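PDB 4N03: ABC-type branched-chain amino acid transport systems periplasmic component-like protein from Thermomonospora curvata, which probably binds fatty acids such as palmitic acid outside the cell membrane and delivers them to an ABC transporter. Local coordinates for residues I53-Q58 against E296-K301; K292-A297 against S309-G314; L59-V64 against R73-V78; A318-S323 against M357-F362. All coordinates share one frame; numbering follows the deposited sequence. Where two conformers were deposited one is given.

Contact 1 of 4, residues I53-Q58 against E296-K301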
loop_
_atom_site.group_PDB
_atom_site.type_symbol
_atom_site.label_atom_id
_atom_site.label_comp_id
_atom_site.label_asym_id
_atom_site.label_seq_id
_atom_site.Cartn_x
_atom_site.Cartn_y
_atom_site.Cartn_z
ATOM N N ILE A 53 -1.031 3.382 9.620
ATOM C CA ILE A 53 -0.823 4.368 8.570
ATOM C C ILE A 53 -1.263 5.763 9.031
ATOM O O ILE A 53 -0.574 6.751 8.850
ATOM C CB ILE A 53 -1.536 3.948 7.275
ATOM C CG1 ILE A 53 -0.946 2.650 6.734
ATOM C CG2 ILE A 53 -1.422 5.032 6.244
ATOM C CD1 ILE A 53 -1.836 1.969 5.718
ATOM N N THR A 54 -2.450 5.786 9.600
ATOM C CA THR A 54 -3.065 7.026 10.055
ATOM C C THR A 54 -2.235 7.687 11.171
ATOM O O THR A 54 -2.006 8.886 11.135
ATOM C CB THR A 54 -4.485 6.765 10.503
ATOM O OG1 THR A 54 -5.213 6.307 9.377
ATOM C CG2 THR A 54 -5.175 8.000 11.032
ATOM N N GLN A 55 -1.790 6.872 12.116
ATOM C CA GLN A 55 -0.979 7.399 13.193
ATOM C C GLN A 55 0.351 7.868 12.723
ATOM O O GLN A 55 0.887 8.872 13.239
ATOM C CB GLN A 55 -0.828 6.345 14.319
ATOM C CG GLN A 55 -2.130 6.178 15.081
ATOM C CD GLN A 55 -2.054 5.318 16.331
ATOM O OE1 GLN A 55 -2.951 5.409 17.187
ATOM N NE2 GLN A 55 -1.066 4.480 16.442
ATOM N N ALA A 56 0.966 7.184 11.755
ATOM C CA ALA A 56 2.225 7.630 11.227
ATOM C C ALA A 56 2.137 8.940 10.481
ATOM O O ALA A 56 3.038 9.785 10.573
ATOM C CB ALA A 56 2.899 6.566 10.371
ATOM N N GLN A 57 1.033 9.139 9.764
ATOM C CA GLN A 57 0.764 10.432 9.122
ATOM C C GLN A 57 0.630 11.518 10.208
ATOM O O GLN A 57 1.207 12.585 10.041
ATOM C CB GLN A 57 -0.513 10.382 8.281
ATOM C CG GLN A 57 -0.384 9.534 7.015
ATOM C CD GLN A 57 -0.855 10.214 5.772
ATOM O OE1 GLN A 57 -1.542 11.222 5.789
ATOM N NE2 GLN A 57 -0.512 9.614 4.627
ATOM N N GLN A 58 -0.137 11.249 11.250
ATOM C CA GLN A 58 -0.316 12.251 12.310
ATOM C C GLN A 58 1.071 12.576 12.979
ATOM O O GLN A 58 1.339 13.747 13.316
ATOM C CB GLN A 58 -1.443 11.865 13.328
ATOM C CG GLN A 58 -2.904 11.621 12.825
ATOM C CD GLN A 58 -3.791 12.845 12.425
ATOM O OE1 GLN A 58 -3.521 13.989 12.770
ATOM N NE2 GLN A 58 -4.880 12.577 11.687
ATOM N N GLU A 296 12.052 4.830 16.183
ATOM C CA GLU A 296 12.207 5.461 17.476
ATOM C C GLU A 296 11.158 6.526 17.747
ATOM O O GLU A 296 10.511 6.564 18.800
ATOM C CB GLU A 296 13.628 6.057 17.617
ATOM C CG GLU A 296 14.663 4.943 17.752
ATOM C CD GLU A 296 16.120 5.335 17.540
ATOM O OE1 GLU A 296 16.406 6.510 17.216
ATOM O OE2 GLU A 296 16.987 4.429 17.693
ATOM N N ALA A 297 10.917 7.347 16.715
ATOM C CA ALA A 297 9.930 8.397 16.879
ATOM C C ALA A 297 8.512 7.871 17.090
ATOM O O ALA A 297 7.710 8.345 17.919
ATOM C CB ALA A 297 9.995 9.382 15.750
ATOM N N TYR A 298 8.127 6.891 16.266
ATOM C CA TYR A 298 6.802 6.310 16.389
ATOM C C TYR A 298 6.611 5.586 17.709
ATOM O O TYR A 298 5.565 5.701 18.333
ATOM C CB TYR A 298 6.489 5.427 15.199
ATOM C CG TYR A 298 5.073 4.910 15.155
ATOM C CD1 TYR A 298 4.683 3.786 15.830
ATOM C CD2 TYR A 298 4.123 5.546 14.323
ATOM C CE1 TYR A 298 3.400 3.315 15.760
ATOM C CE2 TYR A 298 2.835 5.078 14.229
ATOM C CZ TYR A 298 2.458 3.982 14.959
ATOM O OH TYR A 298 1.182 3.518 14.855
ATOM N N SER A 299 7.586 4.760 18.071
ATOM C CA SER A 299 7.544 4.050 19.363
ATOM C C SER A 299 7.383 4.996 20.566
ATOM O O SER A 299 6.669 4.698 21.532
ATOM C CB SER A 299 8.825 3.234 19.554
ATOM O OG SER A 299 8.906 2.179 18.628
ATOM N N LYS A 300 8.055 6.142 20.481
ATOM C CA LYS A 300 7.948 7.152 21.548
ATOM C C LYS A 300 6.539 7.717 21.645
ATOM O O LYS A 300 5.968 7.836 22.734
ATOM C CB LYS A 300 8.939 8.295 21.325
ATOM C CG LYS A 300 8.998 9.310 22.467
ATOM C CD LYS A 300 10.182 10.257 22.313
ATOM C CE LYS A 300 10.200 11.340 23.396
ATOM N NZ LYS A 300 10.971 12.530 22.950
ATOM N N LYS A 301 5.926 8.016 20.503
ATOM C CA LYS A 301 4.610 8.638 20.499
ATOM C C LYS A 301 3.511 7.635 20.804
ATOM O O LYS A 301 2.516 7.968 21.467
ATOM C CB LYS A 301 4.337 9.307 19.142
ATOM C CG LYS A 301 2.968 9.932 19.000
ATOM C CD LYS A 301 2.749 11.155 19.877
ATOM C CE LYS A 301 1.340 11.703 19.722
ATOM N NZ LYS A 301 1.050 12.778 20.715
#

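Contact 2 of 4, residues K292-A297 against S309-G314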
loop_
_atom_site.group_PDB
_atom_site.type_symbol
_atom_site.label_atom_id
_atom_site.label_comp_id
_atom_site.label_asym_id
_atom_site.label_seq_id
_atom_site.Cartn_x
_atom_site.Cartn_y
_atom_site.Cartn_z
ATOM N N LYS A 292 15.251 3.658 11.015
ATOM C CA LYS A 292 15.611 3.619 12.450
ATOM C C LYS A 292 15.061 4.836 13.208
ATOM O O LYS A 292 14.488 4.723 14.306
ATOM C CB LYS A 292 17.126 3.506 12.560
ATOM C CG LYS A 292 17.687 2.182 12.099
ATOM C CD LYS A 292 19.208 2.106 12.106
ATOM C CE LYS A 292 19.713 0.916 11.306
ATOM N NZ LYS A 292 19.323 -0.396 11.905
ATOM N N LYS A 293 15.202 6.007 12.621
ATOM C CA LYS A 293 14.661 7.232 13.207
ATOM C C LYS A 293 13.149 7.182 13.369
ATOM O O LYS A 293 12.583 7.602 14.394
ATOM C CB LYS A 293 15.123 8.432 12.400
ATOM C CG LYS A 293 14.695 9.799 12.891
ATOM C CD LYS A 293 15.238 10.892 11.965
ATOM C CE LYS A 293 15.117 12.259 12.621
ATOM N NZ LYS A 293 15.761 13.321 11.796
ATOM N N LEU A 294 12.467 6.687 12.333
ATOM C CA LEU A 294 11.016 6.528 12.371
ATOM C C LEU A 294 10.600 5.540 13.462
ATOM O O LEU A 294 9.645 5.754 14.178
ATOM C CB LEU A 294 10.526 6.128 10.991
ATOM C CG LEU A 294 9.045 5.746 10.904
ATOM C CD1 LEU A 294 8.152 6.869 11.392
ATOM C CD2 LEU A 294 8.695 5.381 9.477
ATOM N N ALA A 295 11.291 4.421 13.540
ATOM C CA ALA A 295 10.968 3.420 14.541
ATOM C C ALA A 295 11.019 4.040 15.938
ATOM O O ALA A 295 10.129 3.827 16.736
ATOM C CB ALA A 295 11.915 2.239 14.440
ATOM N N GLU A 296 12.052 4.830 16.183
ATOM C CA GLU A 296 12.207 5.461 17.476
ATOM C C GLU A 296 11.158 6.526 17.747
ATOM O O GLU A 296 10.511 6.564 18.800
ATOM C CB GLU A 296 13.628 6.057 17.617
ATOM C CG GLU A 296 14.663 4.943 17.752
ATOM C CD GLU A 296 16.120 5.335 17.540
ATOM O OE1 GLU A 296 16.406 6.510 17.216
ATOM O OE2 GLU A 296 16.987 4.429 17.693
ATOM N N ALA A 297 10.917 7.347 16.715
ATOM C CA ALA A 297 9.930 8.397 16.879
ATOM C C ALA A 297 8.512 7.871 17.090
ATOM O O ALA A 297 7.710 8.345 17.919
ATOM C CB ALA A 297 9.995 9.382 15.750
ATOM N N SER A 309 4.653 -2.384 8.802
ATOM C CA SER A 309 5.043 -1.799 7.529
ATOM C C SER A 309 4.066 -0.675 7.136
ATOM O O SER A 309 4.404 0.185 6.332
ATOM C CB SER A 309 5.170 -2.888 6.493
ATOM O OG SER A 309 6.264 -3.735 6.807
ATOM N N GLY A 310 2.871 -0.630 7.739
ATOM C CA GLY A 310 1.980 0.480 7.565
ATOM C C GLY A 310 2.511 1.782 8.143
ATOM O O GLY A 310 2.227 2.876 7.644
ATOM N N VAL A 311 3.300 1.700 9.221
ATOM C CA VAL A 311 3.943 2.887 9.767
ATOM C C VAL A 311 4.820 3.548 8.683
ATOM O O VAL A 311 4.813 4.756 8.511
ATOM C CB VAL A 311 4.734 2.562 11.056
ATOM C CG1 VAL A 311 5.499 3.793 11.555
ATOM C CG2 VAL A 311 3.797 2.040 12.149
ATOM N N VAL A 312 5.636 2.733 8.033
ATOM C CA VAL A 312 6.496 3.236 6.958
ATOM C C VAL A 312 5.662 3.889 5.845
ATOM O O VAL A 312 5.940 4.977 5.404
ATOM C CB VAL A 312 7.389 2.103 6.364
ATOM C CG1 VAL A 312 8.371 2.696 5.371
ATOM C CG2 VAL A 312 8.154 1.389 7.455
ATOM N N ASN A 313 4.601 3.199 5.440
ATOM C CA ASN A 313 3.734 3.676 4.396
ATOM C C ASN A 313 3.083 5.000 4.722
ATOM O O ASN A 313 3.042 5.916 3.905
ATOM C CB ASN A 313 2.664 2.615 4.090
ATOM C CG ASN A 313 1.736 3.026 2.965
ATOM O OD1 ASN A 313 2.163 3.324 1.819
ATOM N ND2 ASN A 313 0.507 3.024 3.254
ATOM N N GLY A 314 2.585 5.126 5.967
ATOM C CA GLY A 314 1.949 6.384 6.319
ATOM C C GLY A 314 2.938 7.520 6.440
ATOM O O GLY A 314 2.644 8.633 6.017
#

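Contact 3 of 4, residues L59-V64 against R73-V78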
loop_
_atom_site.group_PDB
_atom_site.type_symbol
_atom_site.label_atom_id
_atom_site.label_comp_id
_atom_site.label_asym_id
_atom_site.label_seq_id
_atom_site.Cartn_x
_atom_site.Cartn_y
_atom_site.Cartn_z
ATOM N N LEU A 59 1.926 11.597 13.146
ATOM C CA LEU A 59 3.254 11.832 13.671
ATOM C C LEU A 59 4.031 12.799 12.796
ATOM O O LEU A 59 4.615 13.790 13.301
ATOM C CB LEU A 59 4.012 10.507 13.771
ATOM C CG LEU A 59 5.461 10.637 14.267
ATOM C CD1 LEU A 59 5.633 11.170 15.656
ATOM C CD2 LEU A 59 6.161 9.295 14.120
ATOM N N TYR A 60 4.026 12.549 11.495
ATOM C CA TYR A 60 4.715 13.428 10.561
ATOM C C TYR A 60 4.146 14.876 10.658
ATOM O O TYR A 60 4.891 15.850 10.738
ATOM C CB TYR A 60 4.576 12.880 9.110
ATOM C CG TYR A 60 5.620 13.437 8.166
ATOM C CD1 TYR A 60 5.516 14.733 7.642
ATOM C CD2 TYR A 60 6.725 12.692 7.802
ATOM C CE1 TYR A 60 6.518 15.240 6.809
ATOM C CE2 TYR A 60 7.717 13.184 7.007
ATOM C CZ TYR A 60 7.598 14.459 6.481
ATOM O OH TYR A 60 8.607 14.942 5.700
ATOM N N TYR A 61 2.824 15.010 10.605
ATOM C CA TYR A 61 2.214 16.335 10.595
ATOM C C TYR A 61 2.498 17.046 11.923
ATOM O O TYR A 61 2.717 18.249 11.914
ATOM C CB TYR A 61 0.712 16.290 10.327
ATOM C CG TYR A 61 0.347 15.624 9.015
ATOM C CD1 TYR A 61 1.113 15.810 7.872
ATOM C CD2 TYR A 61 -0.713 14.762 8.931
ATOM C CE1 TYR A 61 0.814 15.179 6.688
ATOM C CE2 TYR A 61 -1.028 14.125 7.715
ATOM C CZ TYR A 61 -0.245 14.321 6.609
ATOM O OH TYR A 61 -0.465 13.684 5.413
ATOM N N GLU A 62 2.471 16.336 13.043
ATOM C CA GLU A 62 2.853 16.945 14.330
ATOM C C GLU A 62 4.293 17.468 14.261
ATOM O O GLU A 62 4.581 18.575 14.796
ATOM C CB GLU A 62 2.678 15.936 15.463
ATOM C CG GLU A 62 3.287 16.352 16.804
ATOM C CD GLU A 62 3.272 15.207 17.822
ATOM O OE1 GLU A 62 2.234 15.049 18.504
ATOM O OE2 GLU A 62 4.301 14.466 17.931
ATOM N N GLU A 63 5.243 16.693 13.790
ATOM C CA GLU A 63 6.631 17.141 13.652
ATOM C C GLU A 63 6.731 18.406 12.791
ATOM O O GLU A 63 7.452 19.346 13.135
ATOM C CB GLU A 63 7.502 16.038 13.054
ATOM C CG GLU A 63 7.665 14.863 14.003
ATOM C CD GLU A 63 8.269 13.619 13.365
ATOM O OE1 GLU A 63 8.357 13.513 12.105
ATOM O OE2 GLU A 63 8.639 12.702 14.163
ATOM N N VAL A 64 5.988 18.434 11.677
ATOM C CA VAL A 64 5.936 19.602 10.835
ATOM C C VAL A 64 5.345 20.807 11.551
ATOM O O VAL A 64 5.909 21.941 11.477
ATOM C CB VAL A 64 5.130 19.310 9.529
ATOM C CG1 VAL A 64 4.867 20.599 8.795
ATOM C CG2 VAL A 64 5.892 18.340 8.643
ATOM N N ARG A 73 1.188 27.843 8.256
ATOM C CA ARG A 73 -0.088 27.250 8.484
ATOM C C ARG A 73 0.072 25.855 9.105
ATOM O O ARG A 73 0.944 25.067 8.736
ATOM C CB ARG A 73 -0.844 27.138 7.157
ATOM C CG ARG A 73 -1.248 28.508 6.602
ATOM C CD ARG A 73 -1.734 28.391 5.164
ATOM N NE ARG A 73 -2.193 29.643 4.605
ATOM C CZ ARG A 73 -1.406 30.609 4.160
ATOM N NH1 ARG A 73 -0.113 30.494 4.154
ATOM N NH2 ARG A 73 -1.957 31.693 3.640
ATOM N N THR A 74 -0.792 25.584 10.068
ATOM C CA THR A 74 -0.805 24.292 10.753
ATOM C C THR A 74 -1.550 23.262 9.912
ATOM O O THR A 74 -2.600 23.549 9.417
ATOM C CB THR A 74 -1.476 24.395 12.146
ATOM O OG1 THR A 74 -2.875 24.674 12.015
ATOM C CG2 THR A 74 -0.892 25.469 12.965
ATOM N N ILE A 75 -1.004 22.065 9.861
ATOM C CA ILE A 75 -1.666 20.967 9.150
ATOM C C ILE A 75 -2.627 20.274 10.112
ATOM O O ILE A 75 -2.230 19.898 11.225
ATOM C CB ILE A 75 -0.630 19.965 8.610
ATOM C CG1 ILE A 75 0.240 20.637 7.549
ATOM C CG2 ILE A 75 -1.334 18.737 8.035
ATOM C CD1 ILE A 75 1.370 19.785 7.029
ATOM N N GLU A 76 -3.889 20.136 9.713
ATOM C CA GLU A 76 -4.939 19.433 10.454
ATOM C C GLU A 76 -5.460 18.304 9.574
ATOM O O GLU A 76 -6.055 18.578 8.525
ATOM C CB GLU A 76 -6.124 20.382 10.721
ATOM C CG GLU A 76 -7.376 19.768 11.360
ATOM C CD GLU A 76 -8.575 20.712 11.376
ATOM O OE1 GLU A 76 -8.384 21.923 11.621
ATOM O OE2 GLU A 76 -9.716 20.250 11.160
ATOM N N ALA A 77 -5.289 17.084 10.014
ATOM C CA ALA A 77 -5.769 15.923 9.283
ATOM C C ALA A 77 -7.040 15.397 9.903
ATOM O O ALA A 77 -7.045 15.102 11.119
ATOM C CB ALA A 77 -4.732 14.825 9.292
ATOM N N VAL A 78 -8.115 15.389 9.138
ATOM C CA VAL A 78 -9.372 14.822 9.573
ATOM C C VAL A 78 -9.477 13.397 9.080
ATOM O O VAL A 78 -9.087 13.092 7.962
ATOM C CB VAL A 78 -10.598 15.641 9.149
ATOM C CG1 VAL A 78 -10.462 17.064 9.642
ATOM C CG2 VAL A 78 -10.814 15.646 7.662
#

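Contact 4 of 4, residues A318-S323 against M357-F362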
loop_
_atom_site.group_PDB
_atom_site.type_symbol
_atom_site.label_atom_id
_atom_site.label_comp_id
_atom_site.label_asym_id
_atom_site.label_seq_id
_atom_site.Cartn_x
_atom_site.Cartn_y
_atom_site.Cartn_z
ATOM N N ALA A 318 2.767 11.066 4.153
ATOM C CA ALA A 318 2.813 12.390 4.738
ATOM C C ALA A 318 4.014 13.170 4.177
ATOM O O ALA A 318 3.905 14.357 3.874
ATOM C CB ALA A 318 2.848 12.303 6.246
ATOM N N SER A 319 5.141 12.518 4.055
ATOM C CA SER A 319 6.333 13.151 3.511
ATOM C C SER A 319 6.047 13.666 2.084
ATOM O O SER A 319 6.429 14.774 1.705
ATOM C CB SER A 319 7.469 12.155 3.466
ATOM O OG SER A 319 8.622 12.737 2.908
ATOM N N ILE A 320 5.366 12.866 1.258
ATOM C CA ILE A 320 5.024 13.245 -0.121
ATOM C C ILE A 320 4.146 14.484 -0.127
ATOM O O ILE A 320 4.411 15.452 -0.868
ATOM C CB ILE A 320 4.336 12.078 -0.872
ATOM C CG1 ILE A 320 5.327 10.946 -1.116
ATOM C CG2 ILE A 320 3.764 12.595 -2.201
ATOM C CD1 ILE A 320 4.665 9.651 -1.535
ATOM N N VAL A 321 3.051 14.494 0.633
ATOM C CA VAL A 321 2.160 15.621 0.591
ATOM C C VAL A 321 2.824 16.895 1.132
ATOM O O VAL A 321 2.624 17.993 0.622
ATOM C CB VAL A 321 0.793 15.336 1.262
ATOM C CG1 VAL A 321 0.866 15.355 2.791
ATOM C CG2 VAL A 321 -0.224 16.344 0.764
ATOM N N VAL A 322 3.629 16.767 2.185
ATOM C CA VAL A 322 4.309 17.929 2.776
ATOM C C VAL A 322 5.329 18.506 1.778
ATOM O O VAL A 322 5.433 19.719 1.656
ATOM C CB VAL A 322 4.907 17.621 4.172
ATOM C CG1 VAL A 322 5.785 18.744 4.614
ATOM C CG2 VAL A 322 3.791 17.347 5.153
ATOM N N SER A 323 6.091 17.655 1.103
ATOM C CA SER A 323 7.032 18.144 0.101
ATOM C C SER A 323 6.281 18.992 -0.947
ATOM O O SER A 323 6.723 20.067 -1.341
ATOM C CB SER A 323 7.750 16.977 -0.597
ATOM O OG SER A 323 8.717 16.396 0.270
HETATM N N MSE A 357 11.133 6.801 -6.008
HETATM C CA MSE A 357 10.034 6.859 -6.985
HETATM C C MSE A 357 10.164 8.057 -7.870
HETATM O O MSE A 357 10.818 9.036 -7.565
HETATM C CB MSE A 357 8.687 7.079 -6.199
HETATM C CG MSE A 357 8.326 5.837 -5.466
HETATM SE SE MSE A 357 6.705 6.235 -4.431
HETATM C CE MSE A 357 7.483 6.680 -2.834
ATOM N N ASN A 358 9.517 8.002 -9.020
ATOM C CA ASN A 358 9.367 9.146 -9.917
ATOM C C ASN A 358 7.891 9.532 -9.963
ATOM O O ASN A 358 7.066 8.678 -10.262
ATOM C CB ASN A 358 9.881 8.735 -11.303
ATOM C CG ASN A 358 9.927 9.878 -12.330
ATOM O OD1 ASN A 358 9.129 10.843 -12.319
ATOM N ND2 ASN A 358 10.768 9.699 -13.336
ATOM N N PHE A 359 7.563 10.798 -9.682
ATOM C CA PHE A 359 6.228 11.324 -9.649
ATOM C C PHE A 359 5.770 12.066 -10.924
ATOM O O PHE A 359 4.699 12.636 -10.953
ATOM C CB PHE A 359 6.068 12.236 -8.429
ATOM C CG PHE A 359 6.264 11.535 -7.093
ATOM C CD1 PHE A 359 5.830 10.226 -6.919
ATOM C CD2 PHE A 359 6.823 12.191 -6.030
ATOM C CE1 PHE A 359 5.922 9.598 -5.720
ATOM C CE2 PHE A 359 6.948 11.529 -4.759
ATOM C CZ PHE A 359 6.521 10.229 -4.683
ATOM N N THR A 360 6.671 12.228 -11.889
ATOM C CA THR A 360 6.290 13.063 -13.063
ATOM C C THR A 360 5.282 12.380 -14.035
ATOM O O THR A 360 4.701 13.039 -14.866
ATOM C CB THR A 360 7.465 13.531 -13.871
ATOM O OG1 THR A 360 8.139 12.384 -14.343
ATOM C CG2 THR A 360 8.413 14.306 -13.047
ATOM N N TYR A 361 5.235 11.073 -13.925
ATOM C CA TYR A 361 4.279 10.340 -14.735
ATOM C C TYR A 361 3.318 9.541 -13.954
ATOM O O TYR A 361 3.442 9.402 -12.710
ATOM C CB TYR A 361 5.040 9.438 -15.620
ATOM C CG TYR A 361 5.873 8.439 -14.897
ATOM C CD1 TYR A 361 5.271 7.434 -14.170
ATOM C CD2 TYR A 361 7.248 8.513 -14.884
ATOM C CE1 TYR A 361 6.009 6.469 -13.519
ATOM C CE2 TYR A 361 7.999 7.532 -14.251
ATOM C CZ TYR A 361 7.371 6.526 -13.565
ATOM O OH TYR A 361 8.131 5.604 -12.957
ATOM N N PHE A 362 2.281 9.102 -14.622
ATOM C CA PHE A 362 1.216 8.356 -13.967
ATOM C C PHE A 362 0.572 7.356 -14.965
ATOM O O PHE A 362 -0.486 6.835 -14.670
ATOM C CB PHE A 362 0.179 9.294 -13.291
ATOM C CG PHE A 362 -0.202 10.500 -14.084
ATOM C CD1 PHE A 362 0.554 11.632 -14.028
ATOM C CD2 PHE A 362 -1.312 10.481 -14.958
ATOM C CE1 PHE A 362 0.229 12.739 -14.799
ATOM C CE2 PHE A 362 -1.658 11.611 -15.673
ATOM C CZ PHE A 362 -0.874 12.706 -15.629
#

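Contact 1 of 4, residues I53-Q58 against E296-K301
The helical segments 53-58 and 296-301 come nearest at Ala56 and Tyr298, whose CA atoms are 7.0 Å apart, and the Tyr298 side chain spans the interval. With its CG anti to the backbone N (chi1 -173°), Tyr298 reaches straight across to the other helix. Its OH accepts a hydrogen bond of 2.9 Å from Gln55 NE2, moderately bent at 151° about the hydrogen. The hydroxyl oxygen lies almost in the amide plane of Gln55, although amide and ring are turned 51° against each other. Closer to the Tyr298 backbone, ring atom CE2 sits 3.7 Å from Ala56 N, which meets the ring edge in its plane, and 4.1 Å from Ala56 CB. The small alanine thus lets the ring come close to the backbone of segment 53-58. A leucine in place of Tyr298 would probably leave Gln55 NE2 without its hydroxyl partner and open a gap beside Ala56. The same NE2 also bonds Asp305 OD2, so the amide is gripped from two residues. Helix 47-66 rests with Thr54 and Gln57 on strands 33-40 and 103-107, while Val311 of helix 309-330 packs against both Ala56 and Tyr298, making this a three-helix junction beside the sheet.

Contact 2 of 4, residues K292-A297 against S309-G314
Leu294 overlaps Val311 and Val312 near the N-terminal end of helix 309-330: one methyl meets the Val311 side chain, the other the backbone of Val311 and Val312. CD1 meets Val311 CG1 at 4.1 Å, side chain against side chain, and the branch carbon Leu294 CG stands at the same distance from that methyl. The other branch, CD2, turns to the backbone instead: it lies 4.0 Å from Val312 CA and equally far from Val311 O. The leucine CG is anti to the backbone N (chi1 172°), which carries the isobutyl group outward from segment 292-297 toward Val311. Val311 answers with CG1, likewise anti to its own backbone N, and the two side chains approach at a slant. No hydrogen bond crosses the interface; all three touching residues are buried, and the closest approaches are ordinary van der Waals contacts. Met284 from a loop covers Leu294 and Val312, and Ile291 also packs on Val312. Palmitic acid touches Gly310, and the side chain of Val312 is about 7 Å from it. This is apolar packing of two consecutive helices in a periplasmic binding protein of the leucine-binding family, set next to the ligand site.

Contact 3 of 4, residues L59-V64 against R73-V78
Ile75 lays its CG2 methyl over one face of the Tyr61 ring, the two side chains crossing at about a right angle. The methyl is 4.0 Å from the ring centroid and 25° off the ring normal, a CH-pi contact displaced toward the CG side of the ring, where Ile75 CG2 and Tyr61 CG are 3.7 Å apart. Tyr61 carries its CG anti to the carbonyl carbon (chi1 -58°), which turns one ring face to Ile75 CG2. Ala77, two residues further along the same side of the strand, brings CB to 4.0 Å from Tyr61 CD2, approaching the ring obliquely. The longer branch of Ile75 passes the rim of the ring and carries CD1 to 4.0 Å from Val64 CG1, one helical turn beyond the tyrosine. Ile75 thus bridges two successive turns of the helix.

Helix 59-64 and strand 74-78 run nearly antiparallel, at 161°, with their axes 8.1 Å apart at closest approach. They belong to the right-handed beta-alpha-beta unit of strand 33-40, helix 47-66 and strand 74-81, and Ile75 also touches Leu36 on the adjacent strand. The Tyr61 hydroxyl bonds Gln57 OE1 within the same helix, so this polar end is satisfied apart from the strand. Replacing Tyr61 by an alanine would probably strip the Ile75 methyl of its aromatic cover and leave Gln57 OE1 without the phenol hydroxyl.

Only carbon atoms of these side chains meet, so their contact probably rests on dispersion and exclusion of water; Ile75 N hydrogen-bonds Asn65 OD1 nearby, adding a directional tie.

Contact 4 of 4, residues A318-S323 against M357-F362
Ile320 and Phe359 reach each other through like first torsions: each sets its leading carbon anti to the carbonyl carbon, CG1 at chi1 -69° in the isoleucine and CG at -62° in the phenylalanine. The Ile320 chain then continues extended, carrying CD1 to the far end of the ring. An Asx turn at Asn358 shapes the loop that presents Phe359 to helix 309-330. Contact is made at the end of the aromatic ring, where Phe359 CZ lies 3.7 Å from Ile320 CD1 and 3.8 Å from Ile320 CG1. The isoleucine comes obliquely to the ring, and the two side chains cross at a slant. Met357, present as selenomethionine, adds a lighter touch, its CE standing 4.3 Å from Ile320 CD1. That terminal methyl of the isoleucine is accordingly shared between the Phe359 ring and the Met357 side chain. The backbones stay well apart, with Ile320 and Phe359 separated by 9.8 Å between CA atoms, so the side chains alone span the interval.

Further packing surrounds the phenylalanine: its ring meets that of His343, and Gln142 and Ala349 lie against it. Met357 has its side chain about 6 Å from the bound palmitic acid, which places the Met357 end of the contact near the ligand. Within the loop, Asn358 OD1 takes two hydrogen bonds from Thr360, gripping the turn from both the backbone and the side chain. The one from Thr360 N is 2.9 Å long and lies in the carbonyl plane, whereas Thr360 OG1 donates over 2.7 Å from a position tilted 22° out of that plane.

From the N terminus, helix 47-66 enters first and serves contacts 1 and 3. Contact 3 closes a short loop onto strand 74-81, and that loop lies wholly within the long one that contact 1 closes when helix 289-301 returns to helix 47-66. Contact 2 starts on the same helix 289-301, overlapping contact 1 at Glu296 and Ala297, and joins it to helix 309-330. Contact 4 then follows in series. Direct touches knit the set: Leu59 packs on Tyr298, and Ala318 on Tyr60 and Tyr61. Together they pack helices 47-66, 289-301 and 309-330 on one another, with helix 47-66 on strand 74-81 of the parallel sheet and helix 309-330 on the loop 357-362.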